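Local structure of Lin2118 protein (Listeria innocua, 3OOU) at residues A[59-73]-A[95-108]. The protein probably acts as a DNA-binding transcription regulator of the response-regulator class, this chain being its C-terminal AraC-type helix-turn-helix domain. Residues are numbered along the deposited sequence; the frame is centred on the assembly and turned at random. Where two conformers were deposited one is given.
Sequences VNYAKEELLQTKDNL and HTGETPNRYRKIHQ
The guanidinium of Arg104 lies with one face against Leu66, whose CD2 stands 3.6 Å above the plane over its centre, while Leu66 O and Asp71 O lie at its edge and Thr69 O is tilted from the plane. Arg104 NE donates to Leu66 O at 2.7 Å, in the plane of both groups and on a lone pair of the oxygen. NH1 and NH2 together grip Asp71 O end-on, the bond from Arg104 NH2 to Asp71 O measuring 2.9 Å and lying flat in the guanidinium plane. NH2 also reaches Thr69 O from above the carbonyl plane, a more bent bond with an N-H...O angle of 133°. A bend at chi3 (-137°) turns the otherwise extended arginine into this position, and four bonds to three carbonyls fix its rotation. Gln108, one turn on, adds weak bonds from NE2 to Thr69 O and Leu67 O.

The Tyr103 ring carries His107 CD2 over the centre of one face. Lys63 approaches it obliquely, Lys63 CB coming 3.6 Å from Tyr103 CE2, and its extended chain runs on past the hydroxyl, with Lys63 CD 3.5 Å from Tyr103 OH. Leu67 CD1 also meets the ring obliquely, and both methyls of Leu67 rest against His107 CB. At the start of helix 100-107, Pro100 CB packs against Leu73 CD1 at 3.8 Å, and Phe92 and Ile76 extend the apolar layer around Leu66. Farther back, Val59 CG1 touches Thr96 CG2 at 3.5 Å, just before the turn at Gly97.

The axes of segments 59-68 and 100-107 cross at -51°. Through these contacts the C-terminal helix packs against the last turns of helix 50-68 and the turn after it, consistent with an AraC-type DNA-binding domain, where a long helix joins two helix-turn-helix motifs.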
ATOM      1  N   VAL A  59       2.846  -1.309  -3.626  1.00 13.84           N
ATOM      2  CA  VAL A  59       3.430  -2.085  -4.720  1.00 14.21           C
ATOM      3  C   VAL A  59       4.357  -1.209  -5.563  1.00 14.75           C
ATOM      4  O   VAL A  59       5.407  -1.671  -6.010  1.00 15.51           O
ATOM      5  CB  VAL A  59       2.343  -2.791  -5.573  1.00 13.77           C
ATOM      6  CG1 VAL A  59       2.929  -3.343  -6.867  1.00 14.82           C
ATOM      7  CG2 VAL A  59       1.699  -3.915  -4.770  1.00 14.43           C
ATOM      8  N   ASN A  60       3.995   0.060  -5.750  1.00 15.28           N
ATOM      9  CA  ASN A  60       4.874   0.967  -6.492  1.00 16.26           C
ATOM     10  C   ASN A  60       6.225   1.149  -5.818  1.00 16.04           C
ATOM     11  O   ASN A  60       7.243   1.230  -6.492  1.00 16.88           O
ATOM     12  CB  ASN A  60       4.198   2.306  -6.779  1.00 17.11           C
ATOM     13  CG  ASN A  60       3.236   2.222  -7.950  1.00 19.14           C
ATOM     14  OD1 ASN A  60       3.310   1.298  -8.765  1.00 21.89           O
ATOM     15  ND2 ASN A  60       2.322   3.174  -8.031  1.00 21.68           N
ATOM     16  N   TYR A  61       6.237   1.182  -4.489  1.00 15.59           N
ATOM     17  CA  TYR A  61       7.494   1.196  -3.762  1.00 15.65           C
ATOM     18  C   TYR A  61       8.260  -0.116  -3.954  1.00 15.56           C
ATOM     19  O   TYR A  61       9.449  -0.106  -4.282  1.00 15.41           O
ATOM     20  CB  TYR A  61       7.266   1.448  -2.269  1.00 15.71           C
ATOM     21  CG  TYR A  61       8.568   1.600  -1.526  1.00 16.87           C
ATOM     22  CD1 TYR A  61       9.244   2.814  -1.562  1.00 19.06           C
ATOM     23  CD2 TYR A  61       9.133   0.543  -0.814  1.00 19.32           C
ATOM     24  CE1 TYR A  61      10.430   2.995  -0.914  1.00 21.34           C
ATOM     25  CE2 TYR A  61      10.356   0.719  -0.143  1.00 20.50           C
ATOM     26  CZ  TYR A  61      10.987   1.964  -0.207  1.00 21.80           C
ATOM     27  OH  TYR A  61      12.182   2.234   0.417  1.00 24.85           O
ATOM     28  N   ALA A  62       7.565  -1.237  -3.753  1.00 15.64           N
ATOM     29  CA  ALA A  62       8.181  -2.562  -3.819  1.00 15.76           C
ATOM     30  C   ALA A  62       8.854  -2.800  -5.159  1.00 16.66           C
ATOM     31  O   ALA A  62       9.960  -3.339  -5.211  1.00 16.92           O
ATOM     32  CB  ALA A  62       7.142  -3.650  -3.549  1.00 15.68           C
ATOM     33  N   LYS A  63       8.190  -2.392  -6.235  1.00 17.14           N
ATOM     34  CA  LYS A  63       8.703  -2.660  -7.574  1.00 18.12           C
ATOM     35  C   LYS A  63       9.995  -1.892  -7.862  1.00 18.36           C
ATOM     36  O   LYS A  63      10.855  -2.386  -8.590  1.00 19.52           O
ATOM     37  CB  LYS A  63       7.630  -2.444  -8.646  1.00 18.55           C
ATOM     38  CG  LYS A  63       7.352  -1.016  -9.049  1.00 19.44           C
ATOM     39  CD  LYS A  63       6.125  -0.969  -9.945  1.00 22.99           C
ATOM     40  CE  LYS A  63       5.944   0.385 -10.600  1.00 24.10           C
ATOM     41  NZ  LYS A  63       4.635   0.435 -11.324  1.00 25.51           N
ATOM     42  N   GLU A  64      10.142  -0.706  -7.271  1.00 17.78           N
ATOM     43  CA  GLU A  64      11.384   0.027  -7.430  0.50 17.79           C
ATOM     44  C   GLU A  64      12.471  -0.566  -6.534  1.00 18.14           C
ATOM     45  O   GLU A  64      13.614  -0.702  -6.964  1.00 18.16           O
ATOM     46  CB  GLU A  64      11.183   1.520  -7.172  0.50 17.51           C
ATOM     47  CG  GLU A  64      12.420   2.360  -7.440  0.50 17.08           C
ATOM     48  CD  GLU A  64      12.838   2.386  -8.895  0.50 17.30           C
ATOM     49  OE1 GLU A  64      12.099   1.863  -9.755  0.50 17.26           O
ATOM     50  OE2 GLU A  64      13.914   2.948  -9.177  0.50 17.92           O
ATOM     51  N   GLU A  65      12.111  -0.951  -5.308  1.00 18.34           N
ATOM     52  CA  GLU A  65      13.075  -1.529  -4.381  1.00 19.39           C
ATOM     53  C   GLU A  65      13.665  -2.841  -4.927  1.00 19.87           C
ATOM     54  O   GLU A  65      14.846  -3.136  -4.720  1.00 20.57           O
ATOM     55  CB  GLU A  65      12.422  -1.710  -3.001  1.00 19.62           C
ATOM     56  CG  GLU A  65      13.363  -2.150  -1.879  1.00 21.47           C
ATOM     57  CD  GLU A  65      14.282  -1.061  -1.361  1.00 23.89           C
ATOM     58  OE1 GLU A  65      15.217  -1.412  -0.619  1.00 26.06           O
ATOM     59  OE2 GLU A  65      14.081   0.138  -1.662  1.00 24.77           O
ATOM     60  N   LEU A  66      12.849  -3.594  -5.663  1.00 20.25           N
ATOM     61  CA  LEU A  66      13.269  -4.861  -6.272  1.00 21.23           C
ATOM     62  C   LEU A  66      14.315  -4.667  -7.359  1.00 21.58           C
ATOM     63  O   LEU A  66      15.079  -5.585  -7.675  1.00 22.38           O
ATOM     64  CB  LEU A  66      12.070  -5.592  -6.873  1.00 21.50           C
ATOM     65  CG  LEU A  66      11.181  -6.338  -5.884  1.00 22.24           C
ATOM     66  CD1 LEU A  66       9.874  -6.680  -6.557  1.00 23.60           C
ATOM     67  CD2 LEU A  66      11.885  -7.597  -5.369  1.00 23.77           C
ATOM     68  N   LEU A  67      14.332  -3.481  -7.951  1.00 21.48           N
ATOM     69  CA  LEU A  67      15.270  -3.205  -9.027  1.00 22.06           C
ATOM     70  C   LEU A  67      16.497  -2.477  -8.508  1.00 22.62           C
ATOM     71  O   LEU A  67      17.594  -2.628  -9.053  1.00 22.92           O
ATOM     72  CB  LEU A  67      14.591  -2.395 -10.130  1.00 21.81           C
ATOM     73  CG  LEU A  67      13.296  -2.977 -10.702  1.00 21.61           C
ATOM     74  CD1 LEU A  67      12.779  -2.089 -11.814  1.00 22.04           C
ATOM     75  CD2 LEU A  67      13.493  -4.419 -11.201  1.00 22.24           C
ATOM     76  N   GLN A  68      16.314  -1.694  -7.452  1.00 22.93           N
ATOM     77  CA  GLN A  68      17.407  -0.895  -6.915  1.00 24.37           C
ATOM     78  C   GLN A  68      18.318  -1.684  -5.994  1.00 25.18           C
ATOM     79  O   GLN A  68      19.454  -1.287  -5.755  1.00 25.84           O
ATOM     80  CB  GLN A  68      16.877   0.352  -6.197  1.00 24.31           C
ATOM     81  CG  GLN A  68      16.293   1.407  -7.128  1.00 25.18           C
ATOM     82  CD  GLN A  68      17.279   1.923  -8.172  1.00 26.78           C
ATOM     83  OE1 GLN A  68      18.503   1.844  -8.003  1.00 27.36           O
ATOM     84  NE2 GLN A  68      16.742   2.457  -9.262  1.00 27.69           N
ATOM     85  N   THR A  69      17.814  -2.798  -5.472  1.00 25.67           N
ATOM     86  CA  THR A  69      18.579  -3.620  -4.544  1.00 26.58           C
ATOM     87  C   THR A  69      18.564  -5.075  -4.979  1.00 26.95           C
ATOM     88  O   THR A  69      17.747  -5.485  -5.803  1.00 26.71           O
ATOM     89  CB  THR A  69      18.020  -3.543  -3.097  1.00 26.34           C
ATOM     90  OG1 THR A  69      16.775  -4.250  -3.024  1.00 26.33           O
ATOM     91  CG2 THR A  69      17.821  -2.093  -2.652  1.00 26.49           C
ATOM     92  N   LYS A  70      19.481  -5.849  -4.410  1.00 28.25           N
ATOM     93  CA  LYS A  70      19.460  -7.299  -4.545  1.00 29.22           C
ATOM     94  C   LYS A  70      19.027  -7.919  -3.226  1.00 29.32           C
ATOM     95  O   LYS A  70      19.270  -9.105  -2.963  1.00 29.75           O
ATOM     96  CB  LYS A  70      20.830  -7.815  -4.981  1.00 30.04           C
ATOM     97  CG  LYS A  70      21.090  -7.615  -6.461  1.00 31.93           C
ATOM     98  CD  LYS A  70      22.530  -7.951  -6.839  1.00 35.25           C
ATOM     99  CE  LYS A  70      22.639  -8.321  -8.317  1.00 37.49           C
ATOM    100  NZ  LYS A  70      22.061  -7.287  -9.232  1.00 38.67           N
ATOM    101  N   ASP A  71      18.368  -7.105  -2.402  1.00 29.08           N
ATOM    102  CA  ASP A  71      17.888  -7.544  -1.106  1.00 28.88           C
ATOM    103  C   ASP A  71      16.802  -8.600  -1.260  1.00 27.90           C
ATOM    104  O   ASP A  71      16.176  -8.740  -2.312  1.00 27.29           O
ATOM    105  CB  ASP A  71      17.381  -6.356  -0.280  1.00 29.28           C
ATOM    106  CG  ASP A  71      18.504  -5.460   0.211  1.00 31.13           C
ATOM    107  OD1 ASP A  71      19.679  -5.895   0.221  1.00 33.74           O
ATOM    108  OD2 ASP A  71      18.214  -4.310   0.596  1.00 33.03           O
ATOM    109  N   ASN A  72      16.606  -9.355  -0.192  1.00 27.31           N
ATOM    110  CA  ASN A  72      15.654 -10.443  -0.168  1.00 26.79           C
ATOM    111  C   ASN A  72      14.207  -9.971  -0.382  1.00 26.46           C
ATOM    112  O   ASN A  72      13.797  -8.934   0.128  1.00 26.18           O
ATOM    113  CB  ASN A  72      15.827 -11.175   1.159  1.00 26.80           C
ATOM    114  CG  ASN A  72      14.866 -12.303   1.333  1.00 26.32           C
ATOM    115  OD1 ASN A  72      15.204 -13.456   1.102  1.00 27.45           O
ATOM    116  ND2 ASN A  72      13.657 -11.981   1.759  1.00 23.99           N
ATOM    117  N   LEU A  73      13.455 -10.745  -1.157  1.00 25.94           N
ATOM    118  CA  LEU A  73      12.091 -10.407  -1.552  1.00 25.38           C
ATOM    119  C   LEU A  73      11.105 -10.247  -0.385  1.00 24.09           C
ATOM    120  O   LEU A  73      10.305  -9.301  -0.359  1.00 23.98           O
ATOM    121  CB  LEU A  73      11.586 -11.473  -2.517  1.00 25.86           C
ATOM    122  CG  LEU A  73      10.292 -11.246  -3.295  1.00 27.09           C
ATOM    123  CD1 LEU A  73      10.399 -11.925  -4.648  1.00 28.68           C
ATOM    124  CD2 LEU A  73       9.084 -11.756  -2.533  1.00 27.21           C
ATOM    125  N   HIS A  95      -1.262  -5.321  -9.357  1.00 24.78           N
ATOM    126  CA  HIS A  95      -0.915  -3.931  -9.659  1.00 24.98           C
ATOM    127  C   HIS A  95       0.222  -3.721 -10.664  1.00 25.62           C
ATOM    128  O   HIS A  95       0.388  -2.612 -11.190  1.00 26.44           O
ATOM    129  CB  HIS A  95      -0.699  -3.139  -8.362  1.00 24.34           C
ATOM    130  CG  HIS A  95      -1.968  -2.874  -7.612  1.00 23.52           C
ATOM    131  ND1 HIS A  95      -2.884  -1.925  -8.017  1.00 23.20           N
ATOM    132  CD2 HIS A  95      -2.490  -3.448  -6.502  1.00 22.62           C
ATOM    133  CE1 HIS A  95      -3.910  -1.920  -7.186  1.00 22.84           C
ATOM    134  NE2 HIS A  95      -3.695  -2.833  -6.254  1.00 23.34           N
ATOM    135  N   THR A  96       0.993  -4.770 -10.951  1.00 25.74           N
ATOM    136  CA  THR A  96       2.049  -4.676 -11.971  1.00 26.17           C
ATOM    137  C   THR A  96       1.779  -5.554 -13.191  1.00 27.05           C
ATOM    138  O   THR A  96       2.381  -5.350 -14.248  1.00 27.47           O
ATOM    139  CB  THR A  96       3.457  -5.039 -11.435  1.00 25.71           C
ATOM    140  OG1 THR A  96       3.528  -6.445 -11.176  1.00 24.80           O
ATOM    141  CG2 THR A  96       3.806  -4.243 -10.176  1.00 25.03           C
ATOM    142  N   GLY A  97       0.895  -6.536 -13.033  1.00 27.58           N
ATOM    143  CA  GLY A  97       0.635  -7.524 -14.081  1.00 28.49           C
ATOM    144  C   GLY A  97       1.614  -8.688 -14.085  1.00 28.68           C
ATOM    145  O   GLY A  97       1.475  -9.619 -14.887  1.00 29.17           O
ATOM    146  N   GLU A  98       2.601  -8.641 -13.186  1.00 28.22           N
ATOM    147  CA  GLU A  98       3.663  -9.648 -13.113  1.00 28.22           C
ATOM    148  C   GLU A  98       3.899 -10.097 -11.671  1.00 26.99           C
ATOM    149  O   GLU A  98       3.649  -9.338 -10.736  1.00 26.38           O
ATOM    150  CB  GLU A  98       4.973  -9.083 -13.683  1.00 28.89           C
ATOM    151  CG  GLU A  98       4.911  -8.592 -15.138  1.00 31.85           C
ATOM    152  CD  GLU A  98       4.976  -9.710 -16.172  1.00 35.59           C
ATOM    153  OE1 GLU A  98       5.066 -10.901 -15.793  1.00 36.62           O
ATOM    154  OE2 GLU A  98       4.939  -9.391 -17.381  1.00 37.59           O
ATOM    155  N   THR A  99       4.393 -11.321 -11.489  1.00 26.16           N
ATOM    156  CA  THR A  99       4.855 -11.755 -10.166  1.00 25.05           C
ATOM    157  C   THR A  99       6.112 -10.964  -9.778  1.00 24.59           C
ATOM    158  O   THR A  99       6.839 -10.480 -10.660  1.00 24.04           O
ATOM    159  CB  THR A  99       5.184 -13.257 -10.130  1.00 25.25           C
ATOM    160  OG1 THR A  99       6.278 -13.516 -11.014  1.00 25.47           O
ATOM    161  CG2 THR A  99       3.973 -14.098 -10.539  1.00 25.43           C
ATOM    162  N   PRO A 100       6.375 -10.825  -8.464  1.00 24.23           N
ATOM    163  CA  PRO A 100       7.548 -10.056  -8.036  1.00 24.83           C
ATOM    164  C   PRO A 100       8.867 -10.519  -8.652  1.00 26.14           C
ATOM    165  O   PRO A 100       9.618  -9.697  -9.173  1.00 26.21           O
ATOM    166  CB  PRO A 100       7.573 -10.248  -6.519  1.00 24.49           C
ATOM    167  CG  PRO A 100       6.180 -10.580  -6.143  1.00 23.95           C
ATOM    168  CD  PRO A 100       5.539 -11.249  -7.321  1.00 24.05           C
ATOM    169  N   ASN A 101       9.159 -11.815  -8.611  1.00 27.48           N
ATOM    170  CA  ASN A 101      10.459 -12.245  -9.111  1.00 29.16           C
ATOM    171  C   ASN A 101      10.550 -12.226 -10.644  1.00 29.50           C
ATOM    172  O   ASN A 101      11.635 -12.046 -11.192  1.00 30.20           O
ATOM    173  CB  ASN A 101      10.906 -13.574  -8.483  1.00 29.93           C
ATOM    174  CG  ASN A 101      12.363 -13.541  -8.010  1.00 31.48           C
ATOM    175  OD1 ASN A 101      12.861 -12.508  -7.532  1.00 32.92           O
ATOM    176  ND2 ASN A 101      13.050 -14.676  -8.132  1.00 32.52           N
ATOM    177  N   ARG A 102       9.413 -12.364 -11.325  1.00 29.72           N
ATOM    178  CA  ARG A 102       9.339 -12.174 -12.778  1.00 30.17           C
ATOM    179  C   ARG A 102       9.589 -10.709 -13.158  1.00 29.29           C
ATOM    180  O   ARG A 102      10.315 -10.419 -14.110  1.00 29.57           O
ATOM    181  CB  ARG A 102       7.977 -12.631 -13.313  1.00 31.16           C
ATOM    182  CG  ARG A 102       7.849 -12.657 -14.832  1.00 34.13           C
ATOM    183  CD  ARG A 102       8.277 -14.003 -15.413  1.00 38.51           C
ATOM    184  NE  ARG A 102       8.473 -13.931 -16.860  1.00 42.63           N
ATOM    185  CZ  ARG A 102       9.629 -13.636 -17.452  1.00 44.39           C
ATOM    186  NH1 ARG A 102      10.713 -13.383 -16.729  1.00 45.16           N
ATOM    187  NH2 ARG A 102       9.703 -13.596 -18.775  1.00 45.40           N
ATOM    188  N   TYR A 103       8.984  -9.792 -12.406  1.00 27.63           N
ATOM    189  CA  TYR A 103       9.205  -8.357 -12.597  1.00 26.52           C
ATOM    190  C   TYR A 103      10.685  -8.019 -12.440  1.00 26.69           C
ATOM    191  O   TYR A 103      11.255  -7.286 -13.252  1.00 26.25           O
ATOM    192  CB  TYR A 103       8.378  -7.558 -11.583  1.00 25.33           C
ATOM    193  CG  TYR A 103       8.344  -6.069 -11.843  1.00 23.29           C
ATOM    194  CD1 TYR A 103       7.353  -5.514 -12.646  1.00 21.56           C
ATOM    195  CD2 TYR A 103       9.294  -5.216 -11.275  1.00 21.37           C
ATOM    196  CE1 TYR A 103       7.306  -4.151 -12.892  1.00 20.76           C
ATOM    197  CE2 TYR A 103       9.267  -3.850 -11.525  1.00 20.03           C
ATOM    198  CZ  TYR A 103       8.265  -3.323 -12.330  1.00 20.21           C
ATOM    199  OH  TYR A 103       8.215  -1.974 -12.574  1.00 20.56           O
ATOM    200  N   ARG A 104      11.291  -8.549 -11.380  1.00 27.34           N
ATOM    201  CA  ARG A 104      12.710  -8.377 -11.118  1.00 28.48           C
ATOM    202  C   ARG A 104      13.546  -8.919 -12.278  1.00 29.55           C
ATOM    203  O   ARG A 104      14.522  -8.289 -12.682  1.00 29.53           O
ATOM    204  CB  ARG A 104      13.095  -9.064  -9.810  1.00 28.43           C
ATOM    205  CG  ARG A 104      14.405  -8.586  -9.220  1.00 29.40           C
ATOM    206  CD  ARG A 104      14.643  -9.200  -7.863  1.00 29.62           C
ATOM    207  NE  ARG A 104      15.156  -8.212  -6.923  1.00 28.04           N
ATOM    208  CZ  ARG A 104      15.417  -8.437  -5.641  1.00 27.72           C
ATOM    209  NH1 ARG A 104      15.222  -9.639  -5.107  1.00 28.90           N
ATOM    210  NH2 ARG A 104      15.883  -7.453  -4.889  1.00 27.72           N
ATOM    211  N   LYS A 105      13.138 -10.069 -12.820  1.00 30.67           N
ATOM    212  CA  LYS A 105      13.834 -10.701 -13.950  1.00 31.83           C
ATOM    213  C   LYS A 105      13.773  -9.859 -15.231  1.00 31.85           C
ATOM    214  O   LYS A 105      14.800  -9.651 -15.887  1.00 32.27           O
ATOM    215  CB  LYS A 105      13.283 -12.113 -14.204  1.00 32.54           C
ATOM    216  CG  LYS A 105      14.243 -13.053 -14.937  1.00 34.66           C
ATOM    217  CD  LYS A 105      13.643 -14.452 -15.086  1.00 37.18           C
ATOM    218  CE  LYS A 105      14.620 -15.438 -15.726  1.00 38.87           C
ATOM    219  NZ  LYS A 105      15.579 -16.036 -14.749  1.00 39.64           N
ATOM    220  N   ILE A 106      12.578  -9.388 -15.584  1.00 31.39           N
ATOM    221  CA  ILE A 106      12.374  -8.590 -16.797  1.00 31.17           C
ATOM    222  C   ILE A 106      13.132  -7.258 -16.746  1.00 30.65           C
ATOM    223  O   ILE A 106      13.687  -6.820 -17.757  1.00 30.18           O
ATOM    224  CB  ILE A 106      10.860  -8.308 -17.067  1.00 31.42           C
ATOM    225  CG1 ILE A 106      10.079  -9.617 -17.234  1.00 32.08           C
ATOM    226  CG2 ILE A 106      10.680  -7.436 -18.308  1.00 31.87           C
ATOM    227  CD1 ILE A 106       8.565  -9.459 -17.147  1.00 32.55           C
ATOM    228  N   HIS A 107      13.169  -6.631 -15.570  1.00 29.94           N
ATOM    229  CA  HIS A 107      13.572  -5.225 -15.471  1.00 29.92           C
ATOM    230  C   HIS A 107      14.900  -4.912 -14.777  1.00 30.58           C
ATOM    231  O   HIS A 107      15.399  -3.791 -14.887  1.00 30.52           O
ATOM    232  CB  HIS A 107      12.452  -4.401 -14.821  1.00 29.14           C
ATOM    233  CG  HIS A 107      11.147  -4.483 -15.546  1.00 27.78           C
ATOM    234  ND1 HIS A 107      10.997  -4.074 -16.854  1.00 27.41           N
ATOM    235  CD2 HIS A 107       9.932  -4.929 -15.150  1.00 26.73           C
ATOM    236  CE1 HIS A 107       9.746  -4.264 -17.232  1.00 27.34           C
ATOM    237  NE2 HIS A 107       9.077  -4.777 -16.215  1.00 26.97           N
ATOM    238  N   GLN A 108      15.466  -5.873 -14.054  1.00 31.54           N
ATOM    239  CA  GLN A 108      16.702  -5.608 -13.317  1.00 32.59           C
ATOM    240  C   GLN A 108      17.929  -5.939 -14.156  1.00 33.31           C
ATOM    241  O   GLN A 108      18.812  -5.096 -14.313  1.00 33.97           O
ATOM    242  CB  GLN A 108      16.737  -6.359 -11.982  1.00 32.54           C
ATOM    243  CG  GLN A 108      17.858  -5.903 -11.048  1.00 33.37           C
ATOM    244  CD  GLN A 108      17.884  -6.667  -9.735  1.00 34.64           C
ATOM    245  OE1 GLN A 108      17.714  -7.887  -9.705  1.00 35.52           O
ATOM    246  NE2 GLN A 108      18.111  -5.950  -8.639  1.00 34.79           N
ATOM    247  OXT GLN A 108      18.062  -7.042 -14.689  1.00 33.85           O
TER